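Putative sensory box/GGDEF family protein (Vibrio parahaemolyticus RIMD 2210633, PDB 2P7J) is probably a diguanylate cyclase that makes cyclic di-GMP from two GTP, its Cache-type sensor portion, the piece described here, presumably detecting an extracellular signal. Local coordinates at residues L125-I130 and V160-Q165; S151-M156 and Y167-V172. All coordinates share one frame; numbering follows the deposited sequence.

Contact 1 of 2, residues L125-I130 and V160-Q165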
ATOM      1  N   LEU B 125      -0.176  30.298  -8.862  1.00 33.98           N
ATOM      2  CA  LEU B 125      -0.733  30.052 -10.177  1.00 34.09           C
ATOM      3  C   LEU B 125      -1.798  31.089 -10.504  1.00 33.88           C
ATOM      4  O   LEU B 125      -2.387  31.668  -9.598  1.00 34.25           O
ATOM      5  CB  LEU B 125      -1.280  28.624 -10.281  1.00 34.13           C
ATOM      6  CG  LEU B 125      -0.223  27.530 -10.167  1.00 34.04           C
ATOM      7  CD1 LEU B 125      -0.865  26.178 -10.324  1.00 35.33           C
ATOM      8  CD2 LEU B 125       0.868  27.693 -11.203  1.00 37.01           C
ATOM      9  N   ASP B 126      -2.007  31.363 -11.793  1.00 33.06           N
ATOM     10  CA  ASP B 126      -3.117  32.200 -12.217  1.00 32.71           C
ATOM     11  C   ASP B 126      -4.447  31.459 -11.989  1.00 32.70           C
ATOM     12  O   ASP B 126      -4.478  30.236 -11.957  1.00 31.96           O
ATOM     13  CB  ASP B 126      -2.971  32.532 -13.709  1.00 32.92           C
ATOM     14  CG  ASP B 126      -1.809  33.515 -13.999  1.00 34.61           C
ATOM     15  OD1 ASP B 126      -1.373  34.276 -13.104  1.00 37.70           O
ATOM     16  OD2 ASP B 126      -1.339  33.549 -15.143  1.00 35.01           O
ATOM     17  N   ASN B 127      -5.547  32.190 -11.837  1.00 33.30           N
ATOM     18  CA  ASN B 127      -6.881  31.573 -11.887  1.00 33.97           C
ATOM     19  C   ASN B 127      -7.044  30.651 -13.112  1.00 34.40           C
ATOM     20  O   ASN B 127      -6.742  31.064 -14.219  1.00 34.45           O
ATOM     21  CB  ASN B 127      -7.962  32.653 -11.903  1.00 33.13           C
ATOM     22  CG  ASN B 127      -8.160  33.318 -10.542  1.00 34.36           C
ATOM     23  OD1 ASN B 127      -7.687  32.830  -9.509  1.00 34.26           O
ATOM     24  ND2 ASN B 127      -8.883  34.434 -10.537  1.00 35.27           N
ATOM     25  N   GLU B 128      -7.513  29.413 -12.905  1.00 35.09           N
ATOM     26  CA  GLU B 128      -7.689  28.415 -13.999  1.00 36.08           C
ATOM     27  C   GLU B 128      -6.396  27.928 -14.699  1.00 36.43           C
ATOM     28  O   GLU B 128      -6.471  27.124 -15.635  1.00 37.31           O
ATOM     29  CB  GLU B 128      -8.751  28.866 -15.033  1.00 36.45           C
ATOM     30  CG  GLU B 128     -10.229  28.553 -14.613  1.00 38.60           C
ATOM     31  CD  GLU B 128     -10.720  29.343 -13.385  1.00 39.17           C
ATOM     32  OE1 GLU B 128     -10.257  30.487 -13.161  1.00 41.46           O
ATOM     33  OE2 GLU B 128     -11.597  28.833 -12.666  1.00 38.64           O
ATOM     34  N   GLN B 129      -5.225  28.423 -14.287  1.00 36.19           N
ATOM     35  CA  GLN B 129      -3.962  27.888 -14.797  1.00 36.07           C
ATOM     36  C   GLN B 129      -3.718  26.484 -14.222  1.00 37.62           C
ATOM     37  O   GLN B 129      -3.791  26.276 -12.991  1.00 37.22           O
ATOM     38  CB  GLN B 129      -2.772  28.797 -14.472  1.00 35.76           C
ATOM     39  CG  GLN B 129      -1.421  28.154 -14.844  1.00 34.08           C
ATOM     40  CD  GLN B 129      -0.196  28.977 -14.464  1.00 34.08           C
ATOM     41  OE1 GLN B 129      -0.308  30.028 -13.851  1.00 30.66           O
ATOM     42  NE2 GLN B 129       1.000  28.475 -14.820  1.00 33.15           N
ATOM     43  N   ILE B 130      -3.453  25.521 -15.118  1.00 38.45           N
ATOM     44  CA  ILE B 130      -3.134  24.150 -14.719  1.00 38.38           C
ATOM     45  C   ILE B 130      -1.608  23.928 -14.692  1.00 38.99           C
ATOM     46  O   ILE B 130      -0.916  24.095 -15.702  1.00 39.53           O
ATOM     47  CB  ILE B 130      -3.789  23.129 -15.668  1.00 38.76           C
ATOM     48  CG1 ILE B 130      -5.322  23.295 -15.685  1.00 38.41           C
ATOM     49  CG2 ILE B 130      -3.379  21.700 -15.274  1.00 38.28           C
ATOM     50  CD1 ILE B 130      -6.052  22.523 -16.860  1.00 38.08           C
ATOM     51  N   VAL B 160     -14.748  32.135  -9.548  1.00 35.22           N
ATOM     52  CA  VAL B 160     -16.114  32.479  -9.969  1.00 34.98           C
ATOM     53  C   VAL B 160     -16.121  33.987 -10.183  1.00 35.87           C
ATOM     54  O   VAL B 160     -15.722  34.741  -9.281  1.00 36.09           O
ATOM     55  CB  VAL B 160     -17.180  32.092  -8.905  1.00 35.75           C
ATOM     56  CG1 VAL B 160     -18.588  32.573  -9.324  1.00 34.29           C
ATOM     57  CG2 VAL B 160     -17.208  30.572  -8.647  1.00 33.29           C
ATOM     58  N   ASN B 161     -16.584  34.418 -11.361  0.50 35.88           N
ATOM     59  CA  ASN B 161     -16.521  35.822 -11.788  0.50 36.05           C
ATOM     60  C   ASN B 161     -15.140  36.428 -11.547  0.50 36.27           C
ATOM     61  O   ASN B 161     -15.009  37.540 -11.020  0.50 36.14           O
ATOM     62  CB  ASN B 161     -17.612  36.666 -11.122  0.50 35.85           C
ATOM     63  CG  ASN B 161     -19.013  36.160 -11.423  0.50 36.05           C
ATOM     64  OD1 ASN B 161     -19.854  36.075 -10.526  0.50 36.47           O
ATOM     65  ND2 ASN B 161     -19.271  35.816 -12.683  0.50 34.90           N
ATOM     66  N   ASP B 162     -14.123  35.662 -11.938  1.00 36.26           N
ATOM     67  CA  ASP B 162     -12.695  36.002 -11.753  1.00 36.40           C
ATOM     68  C   ASP B 162     -12.226  36.233 -10.298  1.00 35.89           C
ATOM     69  O   ASP B 162     -11.149  36.784 -10.065  1.00 36.43           O
ATOM     70  CB  ASP B 162     -12.252  37.129 -12.701  1.00 37.42           C
ATOM     71  CG  ASP B 162     -10.748  37.075 -13.026  0.70 41.06           C
ATOM     72  OD1 ASP B 162     -10.199  35.950 -13.255  0.70 43.90           O
ATOM     73  OD2 ASP B 162     -10.114  38.166 -13.033  0.70 43.29           O
ATOM     74  N   VAL B 163     -13.029  35.805  -9.328  1.00 34.65           N
ATOM     75  CA  VAL B 163     -12.601  35.779  -7.927  1.00 33.95           C
ATOM     76  C   VAL B 163     -12.261  34.341  -7.479  1.00 33.49           C
ATOM     77  O   VAL B 163     -13.086  33.429  -7.576  1.00 33.15           O
ATOM     78  CB  VAL B 163     -13.652  36.418  -6.955  1.00 33.91           C
ATOM     79  CG1 VAL B 163     -13.107  36.429  -5.538  1.00 32.16           C
ATOM     80  CG2 VAL B 163     -14.014  37.851  -7.405  1.00 33.67           C
ATOM     81  N   ARG B 164     -11.038  34.155  -6.994  1.00 33.06           N
ATOM     82  CA  ARG B 164     -10.542  32.833  -6.644  1.00 33.07           C
ATOM     83  C   ARG B 164     -11.328  32.220  -5.474  1.00 33.05           C
ATOM     84  O   ARG B 164     -11.559  32.880  -4.452  1.00 33.90           O
ATOM     85  CB  ARG B 164      -9.027  32.891  -6.345  1.00 32.96           C
ATOM     86  CG  ARG B 164      -8.418  31.518  -5.997  1.00 31.91           C
ATOM     87  CD  ARG B 164      -6.917  31.630  -5.907  1.00 31.28           C
ATOM     88  NE  ARG B 164      -6.357  32.149  -7.143  1.00 31.23           N
ATOM     89  CZ  ARG B 164      -5.051  32.147  -7.449  1.00 33.59           C
ATOM     90  NH1 ARG B 164      -4.156  31.647  -6.604  1.00 28.90           N
ATOM     91  NH2 ARG B 164      -4.642  32.658  -8.612  1.00 31.64           N
ATOM     92  N   GLN B 165     -11.742  30.966  -5.627  1.00 32.64           N
ATOM     93  CA  GLN B 165     -12.591  30.332  -4.632  1.00 32.60           C
ATOM     94  C   GLN B 165     -11.836  29.232  -3.896  1.00 33.49           C
ATOM     95  O   GLN B 165     -12.253  28.773  -2.844  1.00 33.63           O
ATOM     96  CB  GLN B 165     -13.855  29.749  -5.308  1.00 32.62           C
ATOM     97  CG  GLN B 165     -14.821  30.780  -5.927  1.00 31.52           C
ATOM     98  CD  GLN B 165     -15.121  31.948  -4.999  1.00 35.43           C
ATOM     99  OE1 GLN B 165     -15.732  31.758  -3.954  1.00 37.10           O
ATOM    100  NE2 GLN B 165     -14.672  33.148  -5.361  1.00 33.93           N
TER
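R164 reaches across to the loop that follows helix 117-123 and lays the edge of its guanidinium against N127 and L125. Its NE donates to N127 OD1 over 2.8 Å; the bond runs nearly straight out from the amide C=O (170° at the oxygen), and OD1 lies in the guanidinium plane. The neighbouring NH2 turns to the main chain, giving a hydrogen bond of 2.7 Å to L125 O, which is tilted somewhat out of that plane, and a weak second bond to N127 OD1. A bend at chi3 (-57°) in an otherwise extended R164 chain brings this edge round to the loop, and the amide of N127 meets it obliquely, the two planes 60° apart.

The other end of the same amide serves the hairpin turn. N127 ND2 makes a long, weak but straight hydrogen bond to D162 OD1 (3.4 Å), with the carboxylate set almost at right angles to the amide, and ND2 also lies 3.3 Å from D162 O. Thus each end of the N127 amide faces a different residue of 160-165, which should limit its rotation, chiefly through the stronger OD1 bond. R164 NH1 is hydrogen-bonded to Q123 O and the hydroxyl of Y167, so the guanidinium also ties the end of helix 117-123 to the sheet.

The loop residues D126 to Q129 form a type II turn, closed by Q129 N to D126 O. Across the contact, V160 to V163 form a type I' turn, the tight two-residue connection characteristic of a beta hairpin, here linking strands 150-160 and 163-173 at the Cache-family sensor domain surface.

Contact 2 of 2, residues S151-M156 and Y167-V172. With SO4 (sulfate ion), chain E.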
ATOM      1  N   SER B 151       3.703  11.120  -5.502  1.00 38.36           N
ATOM      2  CA  SER B 151       2.585  11.650  -6.240  1.00 37.91           C
ATOM      3  C   SER B 151       2.933  12.957  -7.006  1.00 37.08           C
ATOM      4  O   SER B 151       3.734  13.781  -6.534  1.00 36.27           O
ATOM      5  CB  SER B 151       1.400  11.777  -5.277  1.00 38.38           C
ATOM      6  OG  SER B 151       0.319  12.469  -5.838  1.00 42.03           O
ATOM      7  N   LEU B 152       2.365  13.110  -8.211  1.00 36.21           N
ATOM      8  CA  LEU B 152       2.482  14.370  -8.996  1.00 34.79           C
ATOM      9  C   LEU B 152       1.142  15.090  -8.795  1.00 34.85           C
ATOM     10  O   LEU B 152       0.067  14.605  -9.238  1.00 32.93           O
ATOM     11  CB  LEU B 152       2.686  14.087 -10.485  1.00 34.85           C
ATOM     12  CG  LEU B 152       2.742  15.310 -11.417  1.00 34.97           C
ATOM     13  CD1 LEU B 152       3.968  16.187 -11.148  1.00 34.71           C
ATOM     14  CD2 LEU B 152       2.693  14.901 -12.875  1.00 36.71           C
ATOM     15  N   ARG B 153       1.185  16.211  -8.084  1.00 34.33           N
ATOM     16  CA  ARG B 153      -0.057  16.902  -7.745  1.00 34.46           C
ATOM     17  C   ARG B 153      -0.363  17.917  -8.824  1.00 33.90           C
ATOM     18  O   ARG B 153       0.405  18.839  -9.043  1.00 33.23           O
ATOM     19  CB  ARG B 153       0.052  17.559  -6.371  1.00 34.21           C
ATOM     20  CG  ARG B 153       0.093  16.555  -5.256  1.00 34.93           C
ATOM     21  CD  ARG B 153       0.662  17.164  -4.017  1.00 35.75           C
ATOM     22  NE  ARG B 153       0.877  16.124  -3.014  1.00 38.64           N
ATOM     23  CZ  ARG B 153       1.968  15.348  -2.950  1.00 36.93           C
ATOM     24  NH1 ARG B 153       2.949  15.480  -3.824  1.00 33.89           N
ATOM     25  NH2 ARG B 153       2.069  14.425  -2.008  1.00 36.82           N
ATOM     26  N   ILE B 154      -1.476  17.704  -9.512  1.00 34.42           N
ATOM     27  CA  ILE B 154      -2.000  18.627 -10.515  1.00 33.85           C
ATOM     28  C   ILE B 154      -2.756  19.664  -9.739  1.00 33.95           C
ATOM     29  O   ILE B 154      -3.517  19.321  -8.837  1.00 34.34           O
ATOM     30  CB  ILE B 154      -2.921  17.898 -11.535  1.00 34.69           C
ATOM     31  CG1 ILE B 154      -2.246  16.598 -12.032  1.00 33.09           C
ATOM     32  CG2 ILE B 154      -3.319  18.829 -12.709  1.00 32.45           C
ATOM     33  CD1 ILE B 154      -0.796  16.796 -12.705  1.00 32.75           C
ATOM     34  N   LEU B 155      -2.481  20.932 -10.037  1.00 33.66           N
ATOM     35  CA  LEU B 155      -3.014  22.069  -9.272  1.00 33.51           C
ATOM     36  C   LEU B 155      -3.719  23.027 -10.222  1.00 33.11           C
ATOM     37  O   LEU B 155      -3.170  23.374 -11.260  1.00 32.58           O
ATOM     38  CB  LEU B 155      -1.888  22.801  -8.536  1.00 33.31           C
ATOM     39  CG  LEU B 155      -0.938  21.920  -7.694  1.00 34.16           C
ATOM     40  CD1 LEU B 155       0.401  22.572  -7.458  1.00 32.01           C
ATOM     41  CD2 LEU B 155      -1.566  21.486  -6.352  1.00 33.38           C
HETATM   42  N   MSE B 156      -4.943  23.424  -9.876  1.00 32.72           N
HETATM   43  CA  MSE B 156      -5.698  24.403 -10.658  1.00 32.77           C
HETATM   44  C   MSE B 156      -6.515  25.329  -9.750  1.00 32.51           C
HETATM   45  O   MSE B 156      -7.497  24.889  -9.151  1.00 32.37           O
HETATM   46  CB  MSE B 156      -6.612  23.687 -11.665  1.00 33.23           C
HETATM   47  CG  MSE B 156      -7.562  24.576 -12.470  1.00 32.77           C
HETATM   48 SE   MSE B 156      -8.598  23.404 -13.607  0.65 37.03          SE
HETATM   49  CE  MSE B 156      -9.409  24.689 -14.809  1.00 29.88           C
ATOM     50  N   TYR B 167      -8.829  25.708  -4.794  1.00 31.33           N
ATOM     51  CA  TYR B 167      -7.894  24.972  -5.661  1.00 31.97           C
ATOM     52  C   TYR B 167      -8.371  23.557  -5.860  1.00 31.65           C
ATOM     53  O   TYR B 167      -8.713  22.843  -4.893  1.00 31.69           O
ATOM     54  CB  TYR B 167      -6.464  24.959  -5.068  1.00 31.21           C
ATOM     55  CG  TYR B 167      -5.924  26.342  -4.799  1.00 33.32           C
ATOM     56  CD1 TYR B 167      -5.129  27.002  -5.736  1.00 33.22           C
ATOM     57  CD2 TYR B 167      -6.225  27.011  -3.599  1.00 35.17           C
ATOM     58  CE1 TYR B 167      -4.649  28.292  -5.488  1.00 34.18           C
ATOM     59  CE2 TYR B 167      -5.750  28.302  -3.346  1.00 31.96           C
ATOM     60  CZ  TYR B 167      -4.972  28.925  -4.282  1.00 32.33           C
ATOM     61  OH  TYR B 167      -4.519  30.195  -4.023  1.00 33.70           O
ATOM     62  N   LEU B 168      -8.424  23.169  -7.122  1.00 31.80           N
ATOM     63  CA  LEU B 168      -8.591  21.769  -7.486  1.00 33.31           C
ATOM     64  C   LEU B 168      -7.204  21.065  -7.477  1.00 33.26           C
ATOM     65  O   LEU B 168      -6.225  21.601  -7.982  1.00 32.85           O
ATOM     66  CB  LEU B 168      -9.278  21.667  -8.854  1.00 33.48           C
ATOM     67  CG  LEU B 168      -9.372  20.300  -9.532  1.00 36.36           C
ATOM     68  CD1 LEU B 168     -10.225  19.330  -8.705  1.00 35.30           C
ATOM     69  CD2 LEU B 168      -9.940  20.513 -10.929  1.00 38.45           C
ATOM     70  N   VAL B 169      -7.127  19.895  -6.837  1.00 33.83           N
ATOM     71  CA  VAL B 169      -5.877  19.154  -6.689  1.00 33.49           C
ATOM     72  C   VAL B 169      -6.085  17.686  -7.068  1.00 33.93           C
ATOM     73  O   VAL B 169      -6.960  16.985  -6.542  1.00 34.37           O
ATOM     74  CB  VAL B 169      -5.252  19.297  -5.250  1.00 33.94           C
ATOM     75  CG1 VAL B 169      -3.841  18.593  -5.141  1.00 31.49           C
ATOM     76  CG2 VAL B 169      -5.182  20.774  -4.832  1.00 33.44           C
ATOM     77  N   LEU B 170      -5.257  17.209  -7.978  1.00 34.33           N
ATOM     78  CA  LEU B 170      -5.335  15.806  -8.404  1.00 34.30           C
ATOM     79  C   LEU B 170      -3.988  15.186  -8.148  1.00 33.61           C
ATOM     80  O   LEU B 170      -2.957  15.709  -8.614  1.00 32.22           O
ATOM     81  CB  LEU B 170      -5.710  15.708  -9.878  1.00 35.12           C
ATOM     82  CG  LEU B 170      -7.069  16.345 -10.251  1.00 36.67           C
ATOM     83  CD1 LEU B 170      -6.830  17.672 -10.887  1.00 41.18           C
ATOM     84  CD2 LEU B 170      -7.765  15.461 -11.257  1.00 40.85           C
ATOM     85  N   ASN B 171      -4.008  14.102  -7.375  1.00 33.35           N
ATOM     86  CA  ASN B 171      -2.789  13.372  -7.008  1.00 34.92           C
ATOM     87  C   ASN B 171      -2.599  12.215  -7.961  1.00 35.22           C
ATOM     88  O   ASN B 171      -3.234  11.157  -7.839  1.00 35.06           O
ATOM     89  CB  ASN B 171      -2.831  12.832  -5.564  1.00 34.48           C
ATOM     90  CG  ASN B 171      -2.566  13.898  -4.536  1.00 36.22           C
ATOM     91  OD1 ASN B 171      -1.829  13.673  -3.585  1.00 40.17           O
ATOM     92  ND2 ASN B 171      -3.187  15.050  -4.693  1.00 34.76           N
ATOM     93  N   VAL B 172      -1.738  12.423  -8.930  1.00 35.57           N
ATOM     94  CA  VAL B 172      -1.401  11.369  -9.822  1.00 35.76           C
ATOM     95  C   VAL B 172      -0.239  10.513  -9.348  1.00 36.86           C
ATOM     96  O   VAL B 172       0.716  11.015  -8.754  1.00 37.59           O
ATOM     97  CB  VAL B 172      -0.896  11.984 -11.178  1.00 35.65           C
ATOM     98  CG1 VAL B 172      -0.112  10.918 -12.061  1.00 34.37           C
ATOM     99  CG2 VAL B 172      -2.040  12.665 -11.973  1.00 33.71           C
TER
HETATM  100  S   SO4 E 502      -0.899  14.938   0.168  1.00 33.83           S
HETATM  101  O1  SO4 E 502      -1.657  13.696   0.373  1.00 32.52           O
HETATM  102  O2  SO4 E 502       0.511  14.753   0.562  1.00 32.73           O
HETATM  103  O3  SO4 E 502      -0.962  15.320  -1.274  1.00 33.18           O
HETATM  104  O4  SO4 E 502      -1.532  16.032   0.963  1.00 34.13           O
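L152, I154 and M156 pair with V172, L170 and L168 in the body of an antiparallel beta hairpin, two neighbouring strands of the seven-stranded sheet in this Cache-family sensor domain. Each is a hydrogen-bonded pair with two backbone bonds; the shortest joins I154 N to L170 O at 2.6 Å. R153 with N171 and L155 with V169 are the non-hydrogen-bonded pairs between them.

On the face bearing I154, the apolar branches cross: I154 CB lies 3.9 Å from L170 CB, while CG1 leans diagonally to V172 CG2, also 3.9 Å away. I154 CG1 stands beside its backbone N (chi1 -47°), an orientation that sends it toward V172. The selenium of M156, a selenomethionine, meets L168 CD2 at the end of this row. Helix 11-45 covers the face, I37 and S41 packing on I154 and S41 on L170.

The other face carries L155 and V169 side by side, pointing the same way, and farther along it R153 and N171. The aliphatic CG of R153 passes close to the N171 amide, whose plane is 76° from that of the guanidinium, and S151 CB lies 4.0 Å above one guanidinium face, toward its rim. E136 O takes a hydrogen bond from R153 NH1, which steadies the group from strand 131-140. The NE and NH2 edge of the R153 guanidinium is turned to a sulfate, probably from the crystallisation liquor, that K113, R116, Y118, R139 and R83 also bind. R153 NH2 donates to sulfate O2 over 3.0 Å, and R153 NE to sulfate O3 over 2.7 Å, with 165° at the hydrogen.

Contact 1 and contact 2 have centres about 15 Å apart and use the same hairpin, strands 150-160 and 163-173, neighbours within the seven-stranded antiparallel sheet. Their segments alternate along the chain: 125-130, then 151-156, then 160-165, then 167-172. Contact 2 is the buried body of the hairpin, while contact 1 holds its turn at the surface to the loop leading from helix 117-123 into strand 131-140. That loop also packs directly on strand 150-160, I130 CG1 touching M156 SE at 3.9 Å. Helix 117-123, the loop and the central strands are thereby joined in one unit within the sensor domain.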